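Local coordinates for protein aryl acylamidase (bacterium CSBL00001, PDB 4YJ6) that probably hydrolyses the amide bond of acylated aromatic amines, releasing an arylamine and a carboxylate, as a member of the amidase signature family, at residues S6-K11 with I35-Q40; R28-S33 with G78-M83; P43-V48 with D173-V178. All blocks are in the same frame, centred on the assembly; numbering follows the deposited sequence.

From the N terminus, the chain passes through 6-11, then helix 13-21, and enters the long helix 27-45, which supplies one segment to every contact. Interaction 1 closes the first loop, bringing the N-terminal arm back onto the middle of that helix. Interaction 2 starts inside this loop, at 28-33, and ends beyond it at 78-83, so the two cross; it joins the start of the helix to strand 80-84. Interaction 3 opens after interaction 1 has closed and crosses interaction 2, carrying the helix end at 43-48 to the loop 173-178 between helix 165-172 and strand 178-183. Interactions 1 and 3 also touch, through His9 and Trp10.

Interaction 1 (S6-K11 with I35-Q40); sequences SPVHWK and IDLIEQ
The imidazole ring of His9 lies between two groups, with a methyl of Leu37 on one face and the indole of Trp10 on the other. Leu37 CD2 comes in from helix 27-45 and sits 4.0 Å from the centroid of the His9 ring, 18° off the ring normal, a CH-pi contact displaced from the middle of the ring. Leu37 CD2 comes nearest to His9 CG, at 3.8 Å. On the opposite face Trp10 NE1 lies over the ring centre, while His9 NE2 in turn lies over the rim of the indole. At its edge the imidazole is fixed by a hydrogen bond between NE2 and the backbone O of Asp173, and the backbone of Trp10 bonds to the adjoining Gly174.

Leu37 carries the helix side of the contact. Its second methyl, CD1, fits against the bend of the arm, 3.7 Å from His9 CA. Leu37 CD1 also lies 3.8 Å from Val8 CG2 and 3.9 Å from Ser6 OG. His9 holds CG anti to its own N (chi1 -158°), which turns a ring face to Leu37 CD2. Ser6 OG is occupied within its own segment, accepting the N-H of Val8 (3.2 Å from N to OG) and of His9 (3.0 Å from N to OG). These bonds draw the start of the modelled chain into a tight bend, beside which the leucine methyls are buried.

The 6-11 segment thus combines an ST turn and ST motif at Ser6 with a type II beta turn from Val8 to Lys11, a compact N-terminal arm laid against the flank of helix 27-45.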
loop_
_atom_site.group_PDB
_atom_site.type_symbol
_atom_site.label_atom_id
_atom_site.label_comp_id
_atom_site.label_asym_id
_atom_site.label_seq_id
_atom_site.Cartn_x
_atom_site.Cartn_y
_atom_site.Cartn_z
ATOM N N SER A 6 22.698 2.324 -15.564
ATOM C CA SER A 6 21.376 2.887 -15.852
ATOM C C SER A 6 21.306 4.395 -15.539
ATOM O O SER A 6 21.850 4.865 -14.542
ATOM C CB SER A 6 20.298 2.127 -15.057
ATOM O OG SER A 6 19.015 2.673 -15.285
ATOM N N PRO A 7 20.655 5.174 -16.406
ATOM C CA PRO A 7 20.526 6.574 -16.009
ATOM C C PRO A 7 19.468 6.763 -14.928
ATOM O O PRO A 7 19.418 7.830 -14.333
ATOM C CB PRO A 7 20.090 7.271 -17.312
ATOM C CG PRO A 7 19.521 6.177 -18.166
ATOM C CD PRO A 7 20.309 4.960 -17.823
ATOM N N VAL A 8 18.636 5.750 -14.674
ATOM C CA VAL A 8 17.494 5.948 -13.773
ATOM C C VAL A 8 17.391 4.940 -12.599
ATOM O O VAL A 8 16.698 5.209 -11.644
ATOM C CB VAL A 8 16.173 5.950 -14.556
ATOM C CG1 VAL A 8 16.222 7.033 -15.645
ATOM C CG2 VAL A 8 15.907 4.564 -15.192
ATOM N N HIS A 9 18.055 3.795 -12.666
ATOM C CA HIS A 9 17.953 2.801 -11.591
ATOM C C HIS A 9 18.327 3.464 -10.276
ATOM O O HIS A 9 19.361 4.140 -10.187
ATOM C CB HIS A 9 18.904 1.626 -11.872
ATOM C CG HIS A 9 18.536 0.353 -11.170
ATOM N ND1 HIS A 9 19.372 -0.740 -11.141
ATOM C CD2 HIS A 9 17.418 -0.013 -10.493
ATOM C CE1 HIS A 9 18.795 -1.724 -10.475
ATOM N NE2 HIS A 9 17.602 -1.312 -10.074
ATOM N N TRP A 10 17.478 3.280 -9.263
ATOM C CA TRP A 10 17.713 3.813 -7.906
ATOM C C TRP A 10 17.613 5.342 -7.727
ATOM O O TRP A 10 17.806 5.857 -6.610
ATOM C CB TRP A 10 19.052 3.289 -7.315
ATOM C CG TRP A 10 19.156 1.784 -7.305
ATOM C CD1 TRP A 10 19.975 0.993 -8.089
ATOM C CD2 TRP A 10 18.405 0.875 -6.477
ATOM N NE1 TRP A 10 19.766 -0.338 -7.797
ATOM C CE2 TRP A 10 18.814 -0.441 -6.814
ATOM C CE3 TRP A 10 17.432 1.049 -5.483
ATOM C CZ2 TRP A 10 18.275 -1.584 -6.194
ATOM C CZ3 TRP A 10 16.898 -0.072 -4.868
ATOM C CH2 TRP A 10 17.324 -1.382 -5.221
ATOM N N LYS A 11 17.315 6.087 -8.785
ATOM C CA LYS A 11 17.143 7.519 -8.640
ATOM C C LYS A 11 15.822 7.788 -7.904
ATOM O O LYS A 11 14.837 7.063 -8.129
ATOM C CB LYS A 11 17.102 8.215 -9.993
ATOM C CG LYS A 11 18.441 8.155 -10.727
ATOM C CD LYS A 11 19.423 9.205 -10.184
ATOM C CE LYS A 11 20.636 9.367 -11.136
ATOM N NZ LYS A 11 21.522 8.165 -11.094
ATOM N N ILE A 35 11.843 1.083 -19.088
ATOM C CA ILE A 35 11.391 -0.106 -19.790
ATOM C C ILE A 35 12.520 -1.141 -19.753
ATOM O O ILE A 35 12.285 -2.319 -19.509
ATOM C CB ILE A 35 10.980 0.235 -21.241
ATOM C CG1 ILE A 35 9.626 0.949 -21.243
ATOM C CG2 ILE A 35 10.894 -1.030 -22.131
ATOM C CD1 ILE A 35 9.230 1.600 -22.633
ATOM N N ASP A 36 13.744 -0.688 -19.978
ATOM C CA ASP A 36 14.877 -1.600 -19.956
ATOM C C ASP A 36 14.964 -2.300 -18.600
ATOM O O ASP A 36 15.189 -3.522 -18.537
ATOM C CB ASP A 36 16.190 -0.868 -20.205
ATOM C CG ASP A 36 16.333 -0.363 -21.631
ATOM O OD1 ASP A 36 15.614 -0.866 -22.526
ATOM O OD2 ASP A 36 17.183 0.543 -21.825
ATOM N N LEU A 37 14.790 -1.533 -17.517
ATOM C CA LEU A 37 14.854 -2.111 -16.164
ATOM C C LEU A 37 13.723 -3.116 -15.932
ATOM O O LEU A 37 13.940 -4.160 -15.330
ATOM C CB LEU A 37 14.786 -1.012 -15.085
ATOM C CG LEU A 37 16.027 -0.146 -14.960
ATOM C CD1 LEU A 37 15.771 0.988 -13.992
ATOM C CD2 LEU A 37 17.230 -0.981 -14.480
ATOM N N ILE A 38 12.514 -2.794 -16.391
ATOM C CA ILE A 38 11.416 -3.723 -16.236
ATOM C C ILE A 38 11.727 -4.992 -17.012
ATOM O O ILE A 38 11.561 -6.092 -16.504
ATOM C CB ILE A 38 10.070 -3.127 -16.735
ATOM C CG1 ILE A 38 9.629 -1.965 -15.810
ATOM C CG2 ILE A 38 9.030 -4.221 -16.818
ATOM C CD1 ILE A 38 8.416 -1.119 -16.368
ATOM N N GLU A 39 12.145 -4.849 -18.272
ATOM C CA GLU A 39 12.375 -6.033 -19.083
ATOM C C GLU A 39 13.503 -6.907 -18.534
ATOM O O GLU A 39 13.463 -8.129 -18.659
ATOM C CB GLU A 39 12.642 -5.622 -20.549
ATOM C CG GLU A 39 11.427 -4.979 -21.184
ATOM C CD GLU A 39 10.229 -5.919 -21.236
ATOM O OE1 GLU A 39 10.385 -7.093 -21.659
ATOM O OE2 GLU A 39 9.127 -5.493 -20.837
ATOM N N GLN A 40 14.495 -6.276 -17.917
ATOM C CA GLN A 40 15.676 -6.962 -17.426
ATOM C C GLN A 40 15.425 -7.598 -16.049
ATOM O O GLN A 40 15.875 -8.712 -15.780
ATOM C CB GLN A 40 16.817 -5.963 -17.292
ATOM C CG GLN A 40 18.095 -6.592 -16.751
ATOM C CD GLN A 40 19.140 -5.571 -16.335
ATOM O OE1 GLN A 40 18.809 -4.465 -15.917
ATOM N NE2 GLN A 40 20.415 -5.953 -16.430
#

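Interaction 2 (R28-S33 with G78-M83); sequences REVVES and GVPTLM
Val30 and Pro80 meet at about a right angle, the valine reaching from helix 27-45 to the pyrrolidine ring at the start of strand 80-84. One branch of the valine does most of the touching. With CG1 anti to the backbone N (chi1 174°), that methyl is carried out to the proline, where Val30 CG1 lies 3.8 Å from both Pro80 CG and Pro80 CD and 4.1 Å from Pro80 CB. The ring therefore meets a single methyl along three of its carbons.

The same methyl has a polar neighbour in the loop before the strand, since Val30 CG1 is 3.4 Å from Gly78 O. The second methyl stays farther back, with Val30 CG2 4.2 Å from Gly78 O. Gly78 has a positive phi of 91°, and at these backbone angles a CB would be jammed against the carbonyl O of the residue before, which calls for glycine. It meets the helix through its own carbonyl O. Val30 CA and Gly78 CA are 7.0 Å apart, so helix and chain run close here.

Along the strand side, Val79 points away from the helix and packs on Ala13 and Val17 of helix 13-21. That helix also packs on both partners, Val20 on Val30 and Ile16 on Pro80. Backbone bonds of the neighbouring Val79 and Thr81 tie residues 78-83 to strand 126-131.

The contact is consequently one of shape and apolar burial, with all three touching residues inside the protein. Proline has no N-H to offer, and the methyl near Gly78 O can supply at most a weak electrostatic attraction, so cohesion here rests mainly on dispersion and the exclusion of water.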
loop_
_atom_site.group_PDB
_atom_site.type_symbol
_atom_site.label_atom_id
_atom_site.label_comp_id
_atom_site.label_asym_id
_atom_site.label_seq_id
_atom_site.Cartn_x
_atom_site.Cartn_y
_atom_site.Cartn_z
ATOM N N ARG A 28 11.614 11.055 -22.792
ATOM C CA ARG A 28 11.738 9.874 -23.643
ATOM C C ARG A 28 12.761 8.896 -23.099
ATOM O O ARG A 28 12.551 7.690 -23.129
ATOM C CB ARG A 28 12.172 10.255 -25.067
ATOM C CG ARG A 28 11.214 11.172 -25.841
ATOM C CD ARG A 28 11.809 11.365 -27.238
ATOM N NE ARG A 28 11.049 12.233 -28.140
ATOM C CZ ARG A 28 10.127 11.803 -28.997
ATOM N NH1 ARG A 28 9.809 10.487 -29.045
ATOM N NH2 ARG A 28 9.543 12.695 -29.823
ATOM N N GLU A 29 13.894 9.412 -22.606
ATOM C CA GLU A 29 14.949 8.544 -22.156
ATOM C C GLU A 29 14.560 7.935 -20.800
ATOM O O GLU A 29 14.859 6.796 -20.524
ATOM C CB GLU A 29 16.278 9.294 -22.046
ATOM C CG GLU A 29 17.394 8.370 -21.661
ATOM C CD GLU A 29 18.755 9.058 -21.576
ATOM O OE1 GLU A 29 19.702 8.432 -21.013
ATOM O OE2 GLU A 29 18.872 10.214 -22.065
ATOM N N VAL A 30 13.852 8.693 -19.976
ATOM C CA VAL A 30 13.356 8.113 -18.723
ATOM C C VAL A 30 12.484 6.899 -19.044
ATOM O O VAL A 30 12.612 5.849 -18.429
ATOM C CB VAL A 30 12.528 9.116 -17.916
ATOM C CG1 VAL A 30 11.930 8.370 -16.701
ATOM C CG2 VAL A 30 13.409 10.292 -17.448
ATOM N N VAL A 31 11.586 7.032 -20.018
ATOM C CA VAL A 31 10.683 5.909 -20.328
ATOM C C VAL A 31 11.474 4.711 -20.870
ATOM O O VAL A 31 11.278 3.585 -20.420
ATOM C CB VAL A 31 9.623 6.337 -21.327
ATOM C CG1 VAL A 31 8.857 5.149 -21.893
ATOM C CG2 VAL A 31 8.684 7.374 -20.654
ATOM N N GLU A 32 12.370 4.931 -21.841
ATOM C CA GLU A 32 13.058 3.772 -22.442
ATOM C C GLU A 32 13.966 3.088 -21.429
ATOM O O GLU A 32 14.072 1.873 -21.401
ATOM C CB GLU A 32 13.875 4.191 -23.678
ATOM C CG GLU A 32 13.057 4.845 -24.780
ATOM C CD GLU A 32 11.972 3.935 -25.401
ATOM O OE1 GLU A 32 11.986 2.692 -25.209
ATOM O OE2 GLU A 32 11.100 4.505 -26.117
ATOM N N SER A 33 14.613 3.875 -20.576
ATOM C CA SER A 33 15.499 3.315 -19.561
ATOM C C SER A 33 14.717 2.575 -18.482
ATOM O O SER A 33 15.213 1.593 -17.926
ATOM C CB SER A 33 16.339 4.409 -18.920
ATOM O OG SER A 33 17.226 4.990 -19.865
ATOM N N GLY A 78 7.996 13.812 -15.524
ATOM C CA GLY A 78 8.964 12.820 -15.953
ATOM C C GLY A 78 9.170 11.659 -14.984
ATOM O O GLY A 78 9.885 10.732 -15.296
ATOM N N VAL A 79 8.551 11.701 -13.810
ATOM C CA VAL A 79 8.759 10.616 -12.848
ATOM C C VAL A 79 8.001 9.391 -13.334
ATOM O O VAL A 79 6.791 9.458 -13.507
ATOM C CB VAL A 79 8.214 11.026 -11.473
ATOM C CG1 VAL A 79 8.251 9.816 -10.484
ATOM C CG2 VAL A 79 9.016 12.185 -10.935
ATOM N N PRO A 80 8.683 8.246 -13.523
ATOM C CA PRO A 80 7.983 7.050 -14.002
ATOM C C PRO A 80 7.309 6.304 -12.866
ATOM O O PRO A 80 7.878 6.221 -11.788
ATOM C CB PRO A 80 9.107 6.201 -14.587
ATOM C CG PRO A 80 10.319 6.546 -13.737
ATOM C CD PRO A 80 10.139 8.027 -13.372
ATOM N N THR A 81 6.133 5.743 -13.109
ATOM C CA THR A 81 5.468 5.016 -12.038
ATOM C C THR A 81 4.515 3.994 -12.654
ATOM O O THR A 81 4.332 3.966 -13.883
ATOM C CB THR A 81 4.710 5.995 -11.079
ATOM O OG1 THR A 81 4.279 5.265 -9.914
ATOM C CG2 THR A 81 3.468 6.604 -11.763
ATOM N N LEU A 82 3.946 3.125 -11.824
ATOM C CA LEU A 82 2.911 2.190 -12.281
ATOM C C LEU A 82 1.761 2.182 -11.269
ATOM O O LEU A 82 2.000 2.455 -10.068
ATOM C CB LEU A 82 3.469 0.765 -12.417
ATOM C CG LEU A 82 4.413 0.488 -13.588
ATOM C CD1 LEU A 82 5.842 0.929 -13.275
ATOM C CD2 LEU A 82 4.390 -1.004 -13.893
HETATM N N MSE A 83 0.546 1.896 -11.744
HETATM C CA MSE A 83 -0.629 1.866 -10.839
HETATM C C MSE A 83 -0.854 0.390 -10.510
HETATM O O MSE A 83 -0.212 -0.521 -11.103
HETATM C CB MSE A 83 -1.864 2.457 -11.522
HETATM C CG MSE A 83 -2.295 1.539 -12.649
HETATM SE SE MSE A 83 -3.938 2.140 -13.400
HETATM C CE MSE A 83 -5.139 1.994 -11.872
#

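Interaction 3 (P43-V48 with D173-V178); sequences PGLNAV and DGIVPV
Two helix ends meet where Leu45, in the last turn of helix 27-45, packs on Asp173 and Ile175, which flank Gly174, the residue at which a Schellman motif ends helix 165-172. The positive phi of Gly174 (85°) turns the chain out of that helix and presents Asp173 and Ile175 together to the leucine. A single methyl, Leu45 CD1, makes the contact. Leu45 CD1 lies 3.7 Å from Asp173 CB and 3.5 Å from Asp173 OD2, so that it rests against the aliphatic root of the aspartate as well as one oxygen of its carboxylate. Ile175 CD1, the tip of its side chain, meets Leu45 CD1 at 4.0 Å. Asp173 has CG anti to its backbone N (chi1 -157°), which carries its carboxylate out toward the helix. The Leu45 and Asp173 side chains run obliquely to each other.

Around this group, Pro153 touches both Leu45 and Asp173, and Ile175 continues onto Ile38 and Arg41 of helix 27-45 and onto Leu170.

Asp173 OD2 forms salt bridges with Arg41 NE and with Arg493 NH2, the latter arginine also packing on Leu45. A carboxylate in such a buried place is thus matched by two positive charges, which would be expected to keep it ionised. The leucine methyl adds no polar bond; it packs beside the paired ions, so an apolar contact and an ionic one share one side chain.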
loop_
_atom_site.group_PDB
_atom_site.type_symbol
_atom_site.label_atom_id
_atom_site.label_comp_id
_atom_site.label_asym_id
_atom_site.label_seq_id
_atom_site.Cartn_x
_atom_site.Cartn_y
_atom_site.Cartn_z
ATOM N N PRO A 43 11.374 -10.062 -14.825
ATOM C CA PRO A 43 11.100 -11.497 -15.004
ATOM C C PRO A 43 11.163 -12.308 -13.716
ATOM O O PRO A 43 10.298 -13.156 -13.529
ATOM C CB PRO A 43 12.198 -11.948 -15.984
ATOM C CG PRO A 43 12.364 -10.735 -16.872
ATOM C CD PRO A 43 12.253 -9.537 -15.897
ATOM N N GLY A 44 12.130 -12.056 -12.839
ATOM C CA GLY A 44 12.189 -12.779 -11.580
ATOM C C GLY A 44 11.138 -12.320 -10.572
ATOM O O GLY A 44 10.546 -13.138 -9.858
ATOM N N LEU A 45 10.913 -11.016 -10.512
ATOM C CA LEU A 45 9.971 -10.450 -9.545
ATOM C C LEU A 45 8.508 -10.722 -9.874
ATOM O O LEU A 45 7.718 -10.892 -8.967
ATOM C CB LEU A 45 10.140 -8.930 -9.446
ATOM C CG LEU A 45 11.513 -8.389 -9.098
ATOM C CD1 LEU A 45 11.375 -6.869 -9.149
ATOM C CD2 LEU A 45 12.041 -8.925 -7.733
ATOM N N ASN A 46 8.131 -10.699 -11.153
ATOM C CA ASN A 46 6.756 -10.921 -11.580
ATOM C C ASN A 46 5.839 -9.894 -10.924
ATOM O O ASN A 46 4.778 -10.237 -10.403
ATOM C CB ASN A 46 6.301 -12.361 -11.273
ATOM C CG ASN A 46 4.979 -12.746 -11.933
ATOM O OD1 ASN A 46 4.705 -12.419 -13.102
ATOM N ND2 ASN A 46 4.147 -13.483 -11.189
ATOM N N ALA A 47 6.263 -8.636 -10.991
ATOM C CA ALA A 47 5.512 -7.527 -10.393
ATOM C C ALA A 47 4.579 -6.850 -11.405
ATOM O O ALA A 47 3.541 -6.338 -11.041
ATOM C CB ALA A 47 6.503 -6.496 -9.799
ATOM N N VAL A 48 4.958 -6.846 -12.680
ATOM C CA VAL A 48 4.185 -6.123 -13.701
ATOM C C VAL A 48 3.169 -7.042 -14.356
ATOM O O VAL A 48 3.507 -8.153 -14.759
ATOM C CB VAL A 48 5.150 -5.500 -14.749
ATOM C CG1 VAL A 48 4.367 -4.826 -15.898
ATOM C CG2 VAL A 48 6.097 -4.524 -14.078
ATOM N N ASP A 173 13.179 -2.820 -5.686
ATOM C CA ASP A 173 14.208 -3.293 -6.627
ATOM C C ASP A 173 14.786 -2.119 -7.411
ATOM O O ASP A 173 15.617 -2.319 -8.306
ATOM C CB ASP A 173 13.629 -4.351 -7.570
ATOM C CG ASP A 173 14.705 -5.265 -8.176
ATOM O OD1 ASP A 173 15.616 -5.660 -7.439
ATOM O OD2 ASP A 173 14.629 -5.577 -9.385
ATOM N N GLY A 174 14.366 -0.892 -7.086
ATOM C CA GLY A 174 14.978 0.287 -7.670
ATOM C C GLY A 174 14.410 0.695 -9.040
ATOM O O GLY A 174 14.927 1.625 -9.659
ATOM N N ILE A 175 13.343 0.023 -9.483
ATOM C CA ILE A 175 12.906 0.111 -10.881
ATOM C C ILE A 175 12.116 1.388 -11.144
ATOM O O ILE A 175 12.267 1.988 -12.197
ATOM C CB ILE A 175 12.108 -1.126 -11.272
ATOM C CG1 ILE A 175 13.045 -2.349 -11.270
ATOM C CG2 ILE A 175 11.482 -0.996 -12.715
ATOM C CD1 ILE A 175 12.335 -3.672 -11.313
ATOM N N VAL A 176 11.262 1.788 -10.203
ATOM C CA VAL A 176 10.662 3.110 -10.218
ATOM C C VAL A 176 10.756 3.667 -8.789
ATOM O O VAL A 176 10.846 2.877 -7.838
ATOM C CB VAL A 176 9.177 3.108 -10.636
ATOM C CG1 VAL A 176 9.021 2.854 -12.188
ATOM C CG2 VAL A 176 8.382 2.091 -9.802
ATOM N N PRO A 177 10.746 5.003 -8.641
ATOM C CA PRO A 177 10.938 5.566 -7.288
ATOM C C PRO A 177 9.657 5.611 -6.462
ATOM O O PRO A 177 9.729 5.717 -5.246
ATOM C CB PRO A 177 11.439 6.995 -7.557
ATOM C CG PRO A 177 10.833 7.326 -8.939
ATOM C CD PRO A 177 10.843 6.033 -9.694
ATOM N N VAL A 178 8.506 5.495 -7.103
ATOM C CA VAL A 178 7.218 5.550 -6.383
ATOM C C VAL A 178 6.263 4.653 -7.156
ATOM O O VAL A 178 6.357 4.536 -8.393
ATOM C CB VAL A 178 6.661 7.003 -6.280
ATOM C CG1 VAL A 178 6.554 7.652 -7.675
ATOM C CG2 VAL A 178 5.271 7.008 -5.562
#